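Local coordinates for carbohydrate deacetylase Agd3 (Neosartorya fumigata, PDB 6NWZ), which removes N-acetyl groups from the exopolysaccharide galactosaminogalactan as a metal-binding carbohydrate esterase and is required for biofilm formation by this mould, at residues V626-T631 / V667-S672. Numbering follows the deposited sequence.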
loop_
_atom_site.group_PDB
_atom_site.type_symbol
_atom_site.label_atom_id
_atom_site.label_comp_id
_atom_site.label_asym_id
_atom_site.label_seq_id
_atom_site.Cartn_x
_atom_site.Cartn_y
_atom_site.Cartn_z
ATOM N N VAL A 626 -2.250 -0.962 -29.369
ATOM C CA VAL A 626 -2.243 -2.015 -28.362
ATOM C C VAL A 626 -3.573 -2.755 -28.417
ATOM O O VAL A 626 -4.587 -2.223 -28.871
ATOM C CB VAL A 626 -1.996 -1.476 -26.935
ATOM C CG1 VAL A 626 -0.591 -0.927 -26.810
ATOM C CG2 VAL A 626 -3.017 -0.406 -26.590
ATOM N N THR A 627 -3.559 -3.999 -27.938
ATOM C CA THR A 627 -4.744 -4.847 -27.905
ATOM C C THR A 627 -4.846 -5.512 -26.541
ATOM O O THR A 627 -3.880 -6.120 -26.067
ATOM C CB THR A 627 -4.708 -5.912 -29.008
ATOM O OG1 THR A 627 -4.704 -5.272 -30.291
ATOM C CG2 THR A 627 -5.917 -6.833 -28.910
ATOM N N VAL A 628 -6.015 -5.393 -25.918
ATOM C CA VAL A 628 -6.285 -5.968 -24.606
ATOM C C VAL A 628 -6.974 -7.308 -24.800
ATOM O O VAL A 628 -7.928 -7.415 -25.581
ATOM C CB VAL A 628 -7.158 -5.033 -23.755
ATOM C CG1 VAL A 628 -7.431 -5.659 -22.403
ATOM C CG2 VAL A 628 -6.494 -3.680 -23.607
ATOM N N THR A 629 -6.503 -8.325 -24.083
ATOM C CA THR A 629 -7.060 -9.664 -24.187
ATOM C C THR A 629 -7.138 -10.291 -22.803
ATOM O O THR A 629 -6.509 -9.826 -21.851
ATOM C CB THR A 629 -6.218 -10.560 -25.101
ATOM O OG1 THR A 629 -4.845 -10.475 -24.702
ATOM C CG2 THR A 629 -6.351 -10.132 -26.552
ATOM N N ALA A 630 -7.916 -11.365 -22.714
ATOM C CA ALA A 630 -8.032 -12.164 -21.500
ATOM C C ALA A 630 -8.537 -13.543 -21.906
ATOM O O ALA A 630 -8.788 -13.806 -23.085
ATOM C CB ALA A 630 -8.953 -11.496 -20.478
ATOM N N THR A 631 -8.679 -14.430 -20.920
ATOM C CA THR A 631 -9.196 -15.770 -21.180
ATOM C C THR A 631 -10.610 -15.694 -21.745
ATOM O O THR A 631 -11.543 -15.274 -21.051
ATOM C CB THR A 631 -9.182 -16.621 -19.909
ATOM O OG1 THR A 631 -7.865 -16.613 -19.344
ATOM C CG2 THR A 631 -9.579 -18.055 -20.231
ATOM N N VAL A 667 -10.606 -1.093 -19.331
ATOM C CA VAL A 667 -11.171 -1.703 -20.530
ATOM C C VAL A 667 -12.037 -2.890 -20.131
ATOM O O VAL A 667 -11.538 -3.880 -19.586
ATOM C CB VAL A 667 -10.065 -2.135 -21.500
ATOM C CG1 VAL A 667 -10.671 -2.572 -22.825
ATOM C CG2 VAL A 667 -9.074 -1.004 -21.698
ATOM N N GLN A 668 -13.334 -2.797 -20.419
ATOM C CA GLN A 668 -14.286 -3.856 -20.102
ATOM C C GLN A 668 -14.344 -4.834 -21.271
ATOM O O GLN A 668 -14.876 -4.509 -22.338
ATOM C CB GLN A 668 -15.664 -3.268 -19.807
ATOM C CG GLN A 668 -16.661 -4.276 -19.256
ATOM C CD GLN A 668 -16.185 -4.921 -17.968
ATOM O OE1 GLN A 668 -16.001 -4.248 -16.953
ATOM N NE2 GLN A 668 -15.975 -6.232 -18.006
ATOM N N LEU A 669 -13.798 -6.031 -21.072
ATOM C CA LEU A 669 -13.830 -7.072 -22.089
ATOM C C LEU A 669 -15.132 -7.855 -21.992
ATOM O O LEU A 669 -15.590 -8.187 -20.894
ATOM C CB LEU A 669 -12.634 -8.014 -21.942
ATOM C CG LEU A 669 -11.246 -7.391 -22.104
ATOM C CD1 LEU A 669 -10.169 -8.465 -22.093
ATOM C CD2 LEU A 669 -11.171 -6.561 -23.376
ATOM N N SER A 670 -15.725 -8.151 -23.156
ATOM C CA SER A 670 -17.033 -8.795 -23.196
ATOM C C SER A 670 -17.104 -9.917 -24.224
ATOM O O SER A 670 -18.209 -10.317 -24.611
ATOM C CB SER A 670 -18.130 -7.773 -23.501
ATOM O OG SER A 670 -18.084 -6.694 -22.587
ATOM N N GLY A 671 -15.967 -10.430 -24.683
ATOM C CA GLY A 671 -15.974 -11.482 -25.681
ATOM C C GLY A 671 -15.021 -11.206 -26.823
ATOM O O GLY A 671 -14.410 -12.129 -27.370
ATOM N N SER A 672 -14.888 -9.937 -27.190
ATOM C CA SER A 672 -13.989 -9.521 -28.248
ATOM C C SER A 672 -12.826 -8.721 -27.669
ATOM O O SER A 672 -12.992 -8.002 -26.678
ATOM C CB SER A 672 -14.722 -8.672 -29.296
#
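The OG1 hydroxyl of T629 hydrogen-bonds the carbonyl O of G613, while across the contact L669 CD1 rests 3.6 Å from T629 C. The backbone of T629 pairs with G613 as well, so T629 is tied to strand 613-618, while the contact with residues 667-672 is apolar. L669 makes the largest contribution, followed closely by V628. Its CG lies anti to the carbonyl carbon, and from there the leucine side chain runs out fully extended (chi2 -173°), which sends CD1 to the end of strand 622-629. There the same methyl meets A630 CB at 3.6 Å, while on the other branch L669 CD2 lies 4.0 Å from V628 CG1. V628 CG1 also approaches L669 CD1, at 3.9 Å, so one valine methyl faces both branches of the leucine fork. The second methyl of V628, CG2, points at V667 instead and meets it tip to tip, CG2 to CG2 at 4.2 Å. V628 thus divides its two methyls between the end of strand 663-667 and the loop that follows. The two backbones form no bonds with each other; V628 CA and V667 CA stand 7.7 Å apart, and side chains fill the gap. Strand 622-629 finds its backbone partners in strands 613-618 and 674-683, both antiparallel to it. I639 and V641 of strand 639-643 also touch V628, and V674 lies against both V667 and L669, adding to the apolar cluster inside the beta-rich C-terminal domain. Since the two segments meet chiefly through methyl groups, with the T629 carbonyl carbon and V628 O grazed by L669, cohesion here probably rests on dispersion and the exclusion of water, while the hydrogen bonds of strand 622-629 go mainly to strands 613-618 and 674-683.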